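Local coordinates for fasciclin-1 (Drosophila melanogaster, PDB 1O70), which acts as a neural cell adhesion molecule, a probably GPI-anchored membrane glycoprotein from which this chain holds the third and fourth FAS1 domains, at residues N21-K26 with I50-N55; A133-A138 with H148-V153; P169-T174 with Y196-D201; T190-T195 with L235-K240; N287-D292 with I300-Y305. One frame throughout, in Å; residues are numbered along the deposited sequence.

Interactions 1 and 2 belong to the third FAS1 domain, interactions 3, 4 and 5 to the fourth; the centres of interactions 1 and 3 are about 32 Å apart. Interactions 1 and 2 lie about 9 Å apart between centres and meet where strands 48-53 and 145-150 run side by side. In the fourth FAS1 domain, interactions 3 and 5 are likewise about 9 Å apart between centres, joined through strands 193-199 and 298-303, while interaction 4 sits about 17 to 18 Å from both, between centres, at strand 235-238. Along the chain only interactions 3 and 4 interleave. Interactions 2 and 5 correspond: each is a bulged hairpin in a mixed sheet of order 2-1-7-6-5-4-3, so the pair repeats one architecture.

Interaction 1: N21-K26 with I50-N55. With SO4 (sulfate ion), chain D.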
# COMPACT_ATOMS: atom_id res chain seq x y z
N ASN A 21 19.92 -10.32 -17.01
CA ASN A 21 20.82 -9.60 -17.90
C ASN A 21 20.16 -8.29 -18.33
O ASN A 21 20.66 -7.21 -18.03
CB ASN A 21 21.16 -10.43 -19.14
CG ASN A 21 22.34 -11.35 -18.92
OD1 ASN A 21 23.26 -11.02 -18.17
ND2 ASN A 21 22.34 -12.49 -19.60
N GLY A 22 19.03 -8.41 -19.02
CA GLY A 22 18.32 -7.22 -19.47
C GLY A 22 17.80 -6.33 -18.35
O GLY A 22 17.88 -5.11 -18.44
N ALA A 23 17.29 -6.94 -17.29
CA ALA A 23 16.74 -6.17 -16.18
C ALA A 23 17.73 -5.24 -15.50
O ALA A 23 17.49 -4.04 -15.40
CB ALA A 23 16.12 -7.11 -15.15
N LEU A 24 18.83 -5.80 -15.00
CA LEU A 24 19.82 -4.98 -14.32
C LEU A 24 20.39 -3.82 -15.13
O LEU A 24 20.56 -2.72 -14.61
CB LEU A 24 20.95 -5.85 -13.79
CG LEU A 24 20.80 -6.26 -12.33
CD1 LEU A 24 22.08 -6.95 -11.89
CD2 LEU A 24 20.55 -5.02 -11.45
N ARG A 25 20.70 -4.05 -16.41
CA ARG A 25 21.26 -2.97 -17.20
C ARG A 25 20.22 -1.88 -17.37
O ARG A 25 20.54 -0.69 -17.39
CB ARG A 25 21.72 -3.45 -18.57
CG ARG A 25 20.58 -3.87 -19.45
CD ARG A 25 20.83 -3.52 -20.91
NE ARG A 25 19.68 -3.91 -21.71
CZ ARG A 25 18.58 -3.17 -21.84
NH1 ARG A 25 18.48 -2.00 -21.23
NH2 ARG A 25 17.56 -3.64 -22.55
N LYS A 26 18.96 -2.29 -17.50
CA LYS A 26 17.85 -1.35 -17.67
C LYS A 26 17.68 -0.54 -16.39
O LYS A 26 17.47 0.68 -16.44
CB LYS A 26 16.56 -2.11 -17.98
CG LYS A 26 15.35 -1.22 -18.17
CD LYS A 26 15.51 -0.33 -19.38
CE LYS A 26 14.30 0.56 -19.58
NZ LYS A 26 14.41 1.36 -20.84
N ILE A 50 18.39 -5.07 -4.26
CA ILE A 50 17.68 -4.36 -5.30
C ILE A 50 16.59 -5.22 -5.92
O ILE A 50 16.80 -6.41 -6.21
CB ILE A 50 18.65 -3.94 -6.41
CG1 ILE A 50 19.73 -3.03 -5.81
CG2 ILE A 50 17.90 -3.27 -7.56
CD1 ILE A 50 20.79 -2.58 -6.80
N LEU A 51 15.41 -4.62 -6.11
CA LEU A 51 14.30 -5.31 -6.76
C LEU A 51 14.28 -4.69 -8.13
O LEU A 51 13.77 -3.58 -8.31
CB LEU A 51 12.97 -5.04 -6.03
CG LEU A 51 12.87 -5.48 -4.56
CD1 LEU A 51 11.41 -5.38 -4.11
CD2 LEU A 51 13.36 -6.93 -4.39
N ALA A 52 14.86 -5.38 -9.11
CA ALA A 52 14.93 -4.85 -10.46
C ALA A 52 13.77 -5.32 -11.32
O ALA A 52 13.60 -6.51 -11.57
CB ALA A 52 16.25 -5.25 -11.11
N PRO A 53 12.93 -4.38 -11.78
CA PRO A 53 11.79 -4.72 -12.63
C PRO A 53 12.30 -5.32 -13.93
O PRO A 53 13.33 -4.89 -14.45
CB PRO A 53 11.12 -3.37 -12.88
CG PRO A 53 11.50 -2.56 -11.69
CD PRO A 53 12.93 -2.94 -11.44
N SER A 54 11.59 -6.31 -14.46
CA SER A 54 11.98 -6.93 -15.72
C SER A 54 11.86 -5.87 -16.80
O SER A 54 11.19 -4.86 -16.60
CB SER A 54 11.04 -8.08 -16.06
OG SER A 54 9.75 -7.57 -16.35
N ASN A 55 12.49 -6.10 -17.95
CA ASN A 55 12.42 -5.14 -19.05
C ASN A 55 10.99 -5.01 -19.53
O ASN A 55 10.56 -3.94 -19.97
CB ASN A 55 13.31 -5.59 -20.20
CG ASN A 55 14.67 -6.01 -19.74
OD1 ASN A 55 14.84 -7.08 -19.14
ND2 ASN A 55 15.66 -5.17 -19.99
S SO4 D . 15.07 -1.70 -23.29
O1 SO4 D . 14.81 -2.65 -22.18
O2 SO4 D . 15.02 -2.41 -24.58
O3 SO4 D . 14.06 -0.63 -23.26
O4 SO4 D . 16.41 -1.10 -23.11
O HOH W 1 15.07 -3.05 -13.77
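The carboxamide of Asn55 sits as a knob among Gly22, Ala23, Arg25 and Lys26 at the start of helix 21-33. Its ND2 donates to Gly22 O at 2.7 Å, a weak bond, bent to 146° at the hydrogen. Asn55 ND2 also lies over one face of the Arg25 guanidinium, 3.5 Å from NH2, and gives O1 of a sulfate, probably from the crystallisation liquor, a weak bond of 3.4 Å. That ion sits at the guanidinium edge: Arg25 NH2 donates to O1 at 2.9 Å, and Lys26 NZ to O3 at 3.2 Å. The bend of Lys26 at chi2 (64°) places CD beside O1. Deeper in, Ala23 CB rests 3.6 Å from Pro53 O, while Leu24 CD2 touches Ala52 CB at 4.3 Å. A water donates to both Ala23 O and Pro53 O. Arg25 NH1 has a salt bridge to Glu29. The short helix and strand axes of this FAS1 contact pass 7.5 Å apart at 107°. Two basic side chains and an amide N-H converging here would probably attract anions.

Interaction 2: A133-A138 with H148-V153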
# COMPACT_ATOMS: atom_id res chain seq x y z
N ALA A 133 3.88 -7.08 -6.94
CA ALA A 133 4.66 -7.70 -8.00
C ALA A 133 5.15 -9.08 -7.60
O ALA A 133 5.33 -9.39 -6.42
CB ALA A 133 5.86 -6.82 -8.37
N THR A 134 5.38 -9.91 -8.62
CA THR A 134 5.87 -11.25 -8.38
C THR A 134 7.34 -11.28 -8.73
O THR A 134 7.79 -10.64 -9.68
CB THR A 134 5.11 -12.27 -9.23
OG1 THR A 134 3.73 -12.30 -8.83
CG2 THR A 134 5.70 -13.66 -9.06
N VAL A 135 8.09 -12.02 -7.92
CA VAL A 135 9.51 -12.18 -8.14
C VAL A 135 9.61 -13.29 -9.18
O VAL A 135 9.25 -14.43 -8.91
CB VAL A 135 10.22 -12.63 -6.86
CG1 VAL A 135 11.69 -12.87 -7.15
CG2 VAL A 135 10.05 -11.57 -5.78
N ILE A 136 10.07 -12.95 -10.38
CA ILE A 136 10.20 -13.93 -11.45
C ILE A 136 11.61 -14.49 -11.53
O ILE A 136 11.92 -15.25 -12.44
CB ILE A 136 9.84 -13.34 -12.82
CG1 ILE A 136 10.78 -12.18 -13.15
CG2 ILE A 136 8.39 -12.85 -12.81
CD1 ILE A 136 10.55 -11.61 -14.54
N GLN A 137 12.47 -14.09 -10.59
CA GLN A 137 13.85 -14.55 -10.55
C GLN A 137 14.43 -14.04 -9.25
O GLN A 137 14.40 -12.84 -8.98
CB GLN A 137 14.63 -14.00 -11.74
CG GLN A 137 16.14 -14.13 -11.61
CD GLN A 137 16.78 -14.84 -12.78
OE1 GLN A 137 17.95 -14.60 -13.11
NE2 GLN A 137 16.03 -15.74 -13.42
N ALA A 138 14.96 -14.95 -8.45
CA ALA A 138 15.47 -14.55 -7.15
C ALA A 138 16.91 -14.92 -6.85
O ALA A 138 17.60 -15.55 -7.64
CB ALA A 138 14.56 -15.13 -6.06
N HIS A 148 16.69 -9.30 -7.16
CA HIS A 148 15.56 -10.13 -7.55
C HIS A 148 14.83 -9.39 -8.66
O HIS A 148 14.71 -8.16 -8.63
CB HIS A 148 14.60 -10.29 -6.39
CG HIS A 148 15.24 -10.78 -5.12
ND1 HIS A 148 15.63 -12.09 -4.95
CD2 HIS A 148 15.51 -10.15 -3.96
CE1 HIS A 148 16.11 -12.25 -3.72
NE2 HIS A 148 16.05 -11.08 -3.10
N ILE A 149 14.30 -10.13 -9.64
CA ILE A 149 13.57 -9.50 -10.73
C ILE A 149 12.06 -9.61 -10.50
O ILE A 149 11.54 -10.70 -10.24
CB ILE A 149 13.95 -10.12 -12.10
CG1 ILE A 149 15.39 -9.77 -12.46
CG2 ILE A 149 13.09 -9.53 -13.22
CD1 ILE A 149 16.43 -10.42 -11.61
N ILE A 150 11.36 -8.48 -10.58
CA ILE A 150 9.91 -8.46 -10.39
C ILE A 150 9.23 -8.08 -11.69
O ILE A 150 9.82 -7.42 -12.55
CB ILE A 150 9.49 -7.49 -9.26
CG1 ILE A 150 9.94 -6.06 -9.58
CG2 ILE A 150 10.08 -7.96 -7.94
CD1 ILE A 150 9.58 -5.06 -8.48
N ASP A 151 7.97 -8.50 -11.84
CA ASP A 151 7.23 -8.26 -13.06
C ASP A 151 6.46 -6.95 -13.15
O ASP A 151 5.74 -6.73 -14.12
CB ASP A 151 6.28 -9.42 -13.33
CG ASP A 151 5.31 -9.66 -12.19
OD1 ASP A 151 5.27 -8.86 -11.23
OD2 ASP A 151 4.58 -10.67 -12.28
N HIS A 152 6.59 -6.10 -12.14
CA HIS A 152 5.92 -4.81 -12.17
C HIS A 152 6.85 -3.82 -11.53
O HIS A 152 7.69 -4.20 -10.71
CB HIS A 152 4.60 -4.80 -11.39
CG HIS A 152 3.48 -5.46 -12.12
ND1 HIS A 152 3.16 -6.79 -11.94
CD2 HIS A 152 2.61 -4.98 -13.04
CE1 HIS A 152 2.14 -7.10 -12.73
NE2 HIS A 152 1.79 -6.02 -13.41
N VAL A 153 6.70 -2.56 -11.91
CA VAL A 153 7.52 -1.51 -11.36
C VAL A 153 6.80 -0.95 -10.14
O VAL A 153 5.68 -0.44 -10.24
CB VAL A 153 7.73 -0.40 -12.39
CG1 VAL A 153 8.71 0.62 -11.85
CG2 VAL A 153 8.24 -1.00 -13.70
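Thr134 and Asp151 meet at one end of a beta hairpin, strands 131-141 and 145-150, flanked by strands 48-53 and 123-128. It carries a classic bulge: Ile136 and Gln137 both face Ile149. Backbone bonds define it. Ile136 N donates to Ile149 O at 2.7 Å, and Ile149 N to Gln137 O at 2.8 Å; Asp151 N returns a bond to Thr134 O. Val135 and Ile150 form the non-hydrogen-bonded antiparallel pair between the Thr134-Asp151 and Ile136-Ile149 bonds. Among apolar contacts, Val135 CG2 and Ile150 CG2 share a sheet face, 4.2 Å apart. Ala133 CB lies 3.8 Å from Ile150 CB, Ile136 CG1 and Ile149 CG2 approach to 3.5 Å, and the Gln137 and Ile149 side chains run side by side. Ala138 CA lies at the His148 ring edge; NE2 of that ring is hydrogen-bonded to Leu86 O. Polar contacts gather on Asp151, whose chi1 (58°) sets CG 3.6 Å from Thr134 N. Its OD1 accepts Thr134 N at 2.8 Å and His152 ND1 at 3.0 Å, from opposite faces of the carboxylate plane.

Interaction 3: P169-T174 with Y196-D201; sequences PMMSDT and YFVPRD. With SO4 (sulfate ion), chain C.
Asp201 reaches across to the start of helix 172-177. Its CB lies 3.7 Å from O2 of a sulfate, probably from the crystallisation liquor. CG, anti to the carbonyl carbon (chi1 -84°), stands 3.3 Å from Ser172 OG. Beyond it, OD2 accepts Ser172 OG at 2.6 Å on its syn lone pair. OD1 takes Asp173 N at 2.7 Å, again on the syn side but 22° out of the carboxylate plane, and a water bound to Thr174 N lies within hydrogen-bonding distance of it. The Asp173 carboxylate is stacked on that of Asp201 with planes 22° apart, and the closeness of two acidic groups would probably raise the proton affinity of one. In this FAS1 domain the contact pins the short helix to the turn between strand 193-199 and helix 201-210, where Asp201 N bonds to Met170 O. Thr174 OG1 donates to Pro199 O at 2.9 Å on a lone pair of that carbonyl, and receives a bond from Trp204 NE1. Tip to tip with Tyr196, Thr174 CG2 comes 3.4 Å from its OH; a water links that hydroxyl to Thr174 O.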
# COMPACT_ATOMS: atom_id res chain seq x y z
N PRO A 169 -5.03 -9.59 -0.35
CA PRO A 169 -5.60 -10.44 0.70
C PRO A 169 -5.83 -9.73 2.03
O PRO A 169 -6.72 -10.11 2.81
CB PRO A 169 -4.56 -11.56 0.85
CG PRO A 169 -3.78 -11.52 -0.43
CD PRO A 169 -3.69 -10.06 -0.74
N MET A 170 -5.02 -8.71 2.29
CA MET A 170 -5.12 -7.97 3.54
C MET A 170 -6.41 -7.16 3.64
O MET A 170 -6.86 -6.83 4.74
CB MET A 170 -3.92 -7.04 3.67
CG MET A 170 -3.67 -6.66 5.10
SD MET A 170 -2.09 -5.86 5.32
CE MET A 170 -2.63 -4.21 5.15
N MET A 171 -7.00 -6.87 2.48
CA MET A 171 -8.22 -6.10 2.37
C MET A 171 -9.45 -6.96 2.12
O MET A 171 -10.54 -6.42 1.99
CB MET A 171 -8.07 -5.08 1.23
CG MET A 171 -6.93 -4.05 1.44
SD MET A 171 -6.72 -2.91 0.05
CE MET A 171 -5.19 -2.07 0.44
N SER A 172 -9.27 -8.27 2.11
CA SER A 172 -10.36 -9.21 1.83
C SER A 172 -11.69 -8.97 2.57
O SER A 172 -12.76 -9.06 1.95
CB SER A 172 -9.90 -10.65 2.08
OG SER A 172 -10.18 -11.08 3.40
N ASP A 173 -11.63 -8.65 3.87
CA ASP A 173 -12.85 -8.41 4.62
C ASP A 173 -13.55 -7.13 4.16
O ASP A 173 -14.73 -7.13 3.83
CB ASP A 173 -12.56 -8.33 6.12
CG ASP A 173 -12.37 -9.69 6.76
OD1 ASP A 173 -12.63 -10.69 6.09
OD2 ASP A 173 -11.97 -9.77 7.93
N THR A 174 -12.80 -6.03 4.15
CA THR A 174 -13.38 -4.78 3.71
C THR A 174 -13.89 -4.90 2.27
O THR A 174 -14.93 -4.33 1.93
CB THR A 174 -12.36 -3.61 3.81
OG1 THR A 174 -12.14 -3.30 5.19
CG2 THR A 174 -12.88 -2.37 3.11
N TYR A 196 -9.62 6.00 0.34
CA TYR A 196 -10.30 4.97 1.13
C TYR A 196 -9.47 4.49 2.32
O TYR A 196 -8.37 3.95 2.16
CB TYR A 196 -10.63 3.78 0.21
CG TYR A 196 -11.75 2.86 0.68
CD1 TYR A 196 -12.04 1.69 -0.03
CD2 TYR A 196 -12.49 3.13 1.83
CE1 TYR A 196 -13.04 0.81 0.39
CE2 TYR A 196 -13.49 2.26 2.26
CZ TYR A 196 -13.76 1.10 1.54
OH TYR A 196 -14.72 0.21 1.99
N PHE A 197 -10.00 4.71 3.52
CA PHE A 197 -9.34 4.27 4.74
C PHE A 197 -9.88 2.87 4.95
O PHE A 197 -10.98 2.68 5.46
CB PHE A 197 -9.70 5.16 5.93
CG PHE A 197 -9.22 6.57 5.78
CD1 PHE A 197 -9.97 7.48 5.05
CD2 PHE A 197 -7.99 6.96 6.30
CE1 PHE A 197 -9.50 8.77 4.82
CE2 PHE A 197 -7.50 8.25 6.09
CZ PHE A 197 -8.26 9.16 5.34
N VAL A 198 -9.08 1.89 4.53
CA VAL A 198 -9.45 0.48 4.60
C VAL A 198 -8.99 -0.31 5.81
O VAL A 198 -7.79 -0.52 6.01
CB VAL A 198 -8.93 -0.27 3.37
CG1 VAL A 198 -9.33 -1.72 3.47
CG2 VAL A 198 -9.47 0.36 2.10
N PRO A 199 -9.93 -0.78 6.64
CA PRO A 199 -9.51 -1.57 7.80
C PRO A 199 -8.97 -2.91 7.28
O PRO A 199 -9.55 -3.52 6.39
CB PRO A 199 -10.81 -1.74 8.59
CG PRO A 199 -11.60 -0.49 8.22
CD PRO A 199 -11.35 -0.40 6.74
N ARG A 200 -7.84 -3.37 7.82
CA ARG A 200 -7.26 -4.64 7.40
C ARG A 200 -8.07 -5.78 8.00
O ARG A 200 -8.87 -5.55 8.91
CB ARG A 200 -5.81 -4.74 7.88
CG ARG A 200 -5.70 -4.67 9.38
CD ARG A 200 -4.27 -4.54 9.84
NE ARG A 200 -3.47 -5.69 9.46
CZ ARG A 200 -2.27 -5.97 9.96
NH1 ARG A 200 -1.73 -5.16 10.87
NH2 ARG A 200 -1.61 -7.05 9.56
N ASP A 201 -7.86 -7.00 7.52
CA ASP A 201 -8.59 -8.14 8.05
C ASP A 201 -8.47 -8.24 9.58
O ASP A 201 -9.48 -8.37 10.28
CB ASP A 201 -8.10 -9.44 7.39
CG ASP A 201 -8.79 -9.72 6.05
OD1 ASP A 201 -9.46 -8.80 5.48
OD2 ASP A 201 -8.65 -10.85 5.54
S SO4 C . -4.12 -9.19 8.10
O1 SO4 C . -4.11 -9.43 6.66
O2 SO4 C . -4.90 -7.96 8.37
O3 SO4 C . -4.74 -10.31 8.81
O4 SO4 C . -2.73 -9.01 8.56
O HOH W 2 -10.06 -5.96 5.32
O HOH W 3 -14.95 -2.12 0.37

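Interaction 4: T190-T195 with L235-K240; sequences TQRRFT and LAISDK
Strands 193-195 and 235-238 run antiparallel, their axes 153° apart and 4.8 Å at closest approach, with Arg193-Ser238 and Thr195-Ala236 as hydrogen-bonded pairs around the non-hydrogen-bonded Phe194-Ile237. Thr195 N to Ala236 O measures 3.0 Å, and Ser238 N to Arg193 O is longer at 3.3 Å but straight, at 171°. On one face the Phe194 and Ile237 side chains lie side by side, CD2 to CG1 3.9 Å. Phe194 CD2 also meets Leu235 CD1 at 3.7 Å, and Ile237 CG2 touches Arg192 NE. On the other face Thr195 CB rests 3.9 Å from Ala236 CB. Arg193 CG, anti to the carbonyl carbon (chi1 -79°), passes 3.5 Å from Asp239 O; the chain then bends at chi2. Its NH1 bonds back to Arg192 O and Thr190 O, both in the guanidinium plane. An alanine in place of Arg193 would probably leave those two carbonyls without this donor and the loop less firmly held. A water lies within hydrogen-bonding distance of Arg193 O, Lys240 O and Thr195 OG1, which also bonds to Tyr242 N. Strand 235-238 is an end strand in the sheet order, though Ile237 has a backbone bond to Pro260 of strand 257-260; strand 193-199 has strand 298-303 as its other neighbour.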
# COMPACT_ATOMS: atom_id res chain seq x y z
N THR A 190 -13.02 6.28 -12.80
CA THR A 190 -11.77 7.00 -12.98
C THR A 190 -11.96 8.51 -13.08
O THR A 190 -10.99 9.26 -13.22
CB THR A 190 -11.04 6.53 -14.25
OG1 THR A 190 -11.90 6.70 -15.38
CG2 THR A 190 -10.65 5.08 -14.14
N GLN A 191 -13.20 8.97 -12.99
CA GLN A 191 -13.49 10.39 -13.08
C GLN A 191 -13.46 11.09 -11.72
O GLN A 191 -13.54 12.31 -11.65
CB GLN A 191 -14.86 10.59 -13.74
CG GLN A 191 -14.91 10.12 -15.18
CD GLN A 191 -16.33 9.81 -15.64
OE1 GLN A 191 -16.57 9.57 -16.82
NE2 GLN A 191 -17.27 9.79 -14.69
N ARG A 192 -13.35 10.30 -10.66
CA ARG A 192 -13.29 10.84 -9.30
C ARG A 192 -11.98 10.38 -8.66
O ARG A 192 -11.27 9.54 -9.22
CB ARG A 192 -14.46 10.30 -8.46
CG ARG A 192 -15.78 10.18 -9.21
CD ARG A 192 -16.52 11.50 -9.32
NE ARG A 192 -17.07 11.94 -8.04
CZ ARG A 192 -17.90 12.96 -7.88
NH1 ARG A 192 -18.30 13.68 -8.94
NH2 ARG A 192 -18.34 13.29 -6.67
N ARG A 193 -11.67 10.93 -7.50
CA ARG A 193 -10.47 10.54 -6.79
C ARG A 193 -10.88 10.10 -5.39
O ARG A 193 -11.46 10.88 -4.64
CB ARG A 193 -9.47 11.70 -6.74
CG ARG A 193 -8.70 11.87 -8.04
CD ARG A 193 -7.81 10.65 -8.30
NE ARG A 193 -7.16 10.69 -9.61
CZ ARG A 193 -7.77 10.41 -10.77
NH1 ARG A 193 -9.06 10.09 -10.77
NH2 ARG A 193 -7.10 10.45 -11.91
N PHE A 194 -10.59 8.85 -5.05
CA PHE A 194 -10.96 8.33 -3.75
C PHE A 194 -9.80 8.17 -2.79
O PHE A 194 -8.69 7.82 -3.17
CB PHE A 194 -11.63 6.96 -3.87
CG PHE A 194 -12.74 6.90 -4.85
CD1 PHE A 194 -12.48 6.69 -6.20
CD2 PHE A 194 -14.06 6.99 -4.43
CE1 PHE A 194 -13.52 6.55 -7.12
CE2 PHE A 194 -15.11 6.85 -5.33
CZ PHE A 194 -14.83 6.63 -6.69
N THR A 195 -10.10 8.41 -1.52
CA THR A 195 -9.14 8.24 -0.44
C THR A 195 -9.88 7.29 0.50
O THR A 195 -10.69 7.72 1.33
CB THR A 195 -8.83 9.56 0.26
OG1 THR A 195 -8.16 10.43 -0.66
CG2 THR A 195 -7.93 9.33 1.44
N LEU A 235 -14.77 6.43 3.18
CA LEU A 235 -14.48 6.89 1.83
C LEU A 235 -14.62 8.37 1.53
O LEU A 235 -15.72 8.91 1.50
CB LEU A 235 -15.35 6.11 0.83
CG LEU A 235 -15.05 6.37 -0.65
CD1 LEU A 235 -13.66 5.84 -0.98
CD2 LEU A 235 -16.11 5.68 -1.51
N ALA A 236 -13.48 9.01 1.29
CA ALA A 236 -13.43 10.43 0.96
C ALA A 236 -13.43 10.60 -0.55
O ALA A 236 -12.60 10.02 -1.25
CB ALA A 236 -12.18 11.06 1.56
N ILE A 237 -14.35 11.42 -1.05
CA ILE A 237 -14.46 11.64 -2.49
C ILE A 237 -14.28 13.11 -2.86
O ILE A 237 -15.07 13.95 -2.45
CB ILE A 237 -15.85 11.18 -3.00
CG1 ILE A 237 -16.10 9.73 -2.53
CG2 ILE A 237 -15.92 11.31 -4.51
CD1 ILE A 237 -17.51 9.21 -2.81
N SER A 238 -13.24 13.41 -3.63
CA SER A 238 -13.00 14.78 -4.08
C SER A 238 -12.25 14.78 -5.41
O SER A 238 -12.11 13.74 -6.05
CB SER A 238 -12.24 15.60 -3.03
OG SER A 238 -10.87 15.28 -2.95
N ASP A 239 -11.82 15.95 -5.85
CA ASP A 239 -11.11 16.05 -7.12
C ASP A 239 -9.65 15.62 -6.95
O ASP A 239 -8.95 15.36 -7.93
CB ASP A 239 -11.19 17.48 -7.66
CG ASP A 239 -10.58 18.50 -6.71
OD1 ASP A 239 -10.63 18.26 -5.48
OD2 ASP A 239 -10.08 19.53 -7.18
N LYS A 240 -9.20 15.55 -5.70
CA LYS A 240 -7.82 15.14 -5.44
C LYS A 240 -7.72 14.03 -4.38
O LYS A 240 -8.69 13.72 -3.70
CB LYS A 240 -6.99 16.34 -5.00
CG LYS A 240 -7.39 16.95 -3.68
CD LYS A 240 -6.49 18.12 -3.34
CE LYS A 240 -6.90 18.73 -2.00
NZ LYS A 240 -6.05 19.91 -1.65
O HOH W 4 -10.08 11.58 -2.34

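Interaction 5: N287-D292 with I300-Y305; sequences NVYRPD and IHVIDY
A classic beta bulge marks this hairpin of strands 284-295 and 298-303: Tyr289 and Arg290 both face Val302, next to the Val288-Ile303 pair. Val302 O accepts Arg290 N at 3.1 Å and, weakly, Tyr289 N; Val302 N returns a bond to Arg290 O at 2.8 Å. Val302 CG2 lies 3.7 Å above one face of the Arg290 guanidinium, offset toward its rim, while salt bridges to Asp168 and, across the domain boundary, Glu127 of the third FAS1 domain hold its NH1 and NH2. His301 CG is anti to the carbonyl carbon (chi1 -58°) and the ring is turned (chi2 -71°) to bring ND1 to Asp292 N, which it accepts at 3.0 Å, 23° out of the ring plane. The ring's NE2 bonds to Tyr242 O. A leucine in place of His301 would probably leave Asp292 N and Tyr242 O without their mates. At the other end Asp304 N reaches Asn287 O at 3.0 Å. Strand 276-281 borders strand 284-295, strand 193-199 borders strand 298-303, and Met170, ahead of helix 172-177, packs on Tyr289, Arg290 and Val302.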
# COMPACT_ATOMS: atom_id res chain seq x y z
N ASN A 287 -3.96 3.27 14.42
CA ASN A 287 -2.69 3.32 13.70
C ASN A 287 -2.91 3.02 12.23
O ASN A 287 -3.69 2.14 11.87
CB ASN A 287 -1.69 2.32 14.27
CG ASN A 287 -1.20 2.69 15.65
OD1 ASN A 287 -1.20 3.87 16.04
ND2 ASN A 287 -0.74 1.70 16.40
N VAL A 288 -2.21 3.76 11.38
CA VAL A 288 -2.29 3.55 9.94
C VAL A 288 -1.21 2.49 9.63
O VAL A 288 -0.03 2.79 9.65
CB VAL A 288 -1.99 4.86 9.17
CG1 VAL A 288 -2.12 4.63 7.67
CG2 VAL A 288 -2.93 5.96 9.61
N TYR A 289 -1.65 1.26 9.38
CA TYR A 289 -0.73 0.15 9.10
C TYR A 289 0.01 0.27 7.76
O TYR A 289 1.22 0.06 7.70
CB TYR A 289 -1.49 -1.17 9.16
CG TYR A 289 -0.61 -2.38 9.00
CD1 TYR A 289 0.39 -2.67 9.94
CD2 TYR A 289 -0.76 -3.24 7.91
CE1 TYR A 289 1.22 -3.78 9.79
CE2 TYR A 289 0.07 -4.35 7.76
CZ TYR A 289 1.06 -4.61 8.70
OH TYR A 289 1.89 -5.71 8.54
N ARG A 290 -0.70 0.57 6.69
CA ARG A 290 -0.06 0.74 5.38
C ARG A 290 -0.55 2.08 4.85
O ARG A 290 -1.69 2.20 4.37
CB ARG A 290 -0.47 -0.37 4.41
CG ARG A 290 0.29 -1.68 4.58
CD ARG A 290 -0.38 -2.77 3.79
NE ARG A 290 -0.45 -2.45 2.37
CZ ARG A 290 -1.31 -3.01 1.53
NH1 ARG A 290 -2.17 -3.93 1.98
NH2 ARG A 290 -1.30 -2.67 0.25
N PRO A 291 0.28 3.12 4.97
CA PRO A 291 -0.15 4.42 4.47
C PRO A 291 0.16 4.57 3.00
O PRO A 291 1.06 3.92 2.46
CB PRO A 291 0.68 5.38 5.30
CG PRO A 291 1.98 4.64 5.39
CD PRO A 291 1.50 3.25 5.79
N ASP A 292 -0.59 5.44 2.35
CA ASP A 292 -0.33 5.75 0.96
C ASP A 292 -0.25 4.60 -0.03
O ASP A 292 0.70 4.52 -0.79
CB ASP A 292 0.96 6.58 0.90
CG ASP A 292 0.95 7.72 1.92
OD1 ASP A 292 -0.06 8.44 1.97
OD2 ASP A 292 1.94 7.89 2.66
N ILE A 300 -5.27 4.50 -1.03
CA ILE A 300 -5.84 3.70 0.05
C ILE A 300 -4.93 3.73 1.27
O ILE A 300 -3.72 3.63 1.14
CB ILE A 300 -5.99 2.24 -0.37
CG1 ILE A 300 -7.19 2.08 -1.30
CG2 ILE A 300 -6.08 1.34 0.87
CD1 ILE A 300 -7.38 0.64 -1.78
N HIS A 301 -5.50 3.87 2.46
CA HIS A 301 -4.69 3.86 3.69
C HIS A 301 -5.19 2.70 4.55
O HIS A 301 -6.32 2.73 5.07
CB HIS A 301 -4.85 5.16 4.46
CG HIS A 301 -4.49 6.38 3.68
ND1 HIS A 301 -3.19 6.69 3.33
CD2 HIS A 301 -5.26 7.38 3.17
CE1 HIS A 301 -3.17 7.82 2.65
NE2 HIS A 301 -4.41 8.26 2.54
N VAL A 302 -4.37 1.67 4.72
CA VAL A 302 -4.81 0.53 5.51
C VAL A 302 -4.71 0.83 7.00
O VAL A 302 -3.64 1.12 7.52
CB VAL A 302 -3.99 -0.73 5.20
CG1 VAL A 302 -4.49 -1.88 6.04
CG2 VAL A 302 -4.10 -1.06 3.72
N ILE A 303 -5.85 0.77 7.68
CA ILE A 303 -5.86 1.06 9.10
C ILE A 303 -5.99 -0.17 9.99
O ILE A 303 -6.39 -1.24 9.52
CB ILE A 303 -6.93 2.11 9.41
CG1 ILE A 303 -8.32 1.59 9.10
CG2 ILE A 303 -6.65 3.35 8.54
CD1 ILE A 303 -9.42 2.60 9.39
N ASP A 304 -5.63 -0.02 11.26
CA ASP A 304 -5.66 -1.12 12.23
C ASP A 304 -7.03 -1.50 12.75
O ASP A 304 -7.25 -2.64 13.16
CB ASP A 304 -4.79 -0.77 13.44
CG ASP A 304 -3.33 -1.13 13.25
OD1 ASP A 304 -2.49 -0.52 13.95
OD2 ASP A 304 -3.01 -2.04 12.44
N TYR A 305 -7.95 -0.55 12.74
CA TYR A 305 -9.29 -0.78 13.25
C TYR A 305 -10.24 0.14 12.49
O TYR A 305 -9.89 1.27 12.15
CB TYR A 305 -9.32 -0.45 14.75
CG TYR A 305 -10.53 -0.98 15.50
CD1 TYR A 305 -10.63 -2.33 15.83
CD2 TYR A 305 -11.58 -0.12 15.86
CE1 TYR A 305 -11.75 -2.82 16.51
CE2 TYR A 305 -12.71 -0.61 16.53
CZ TYR A 305 -12.79 -1.95 16.85
OH TYR A 305 -13.91 -2.46 17.49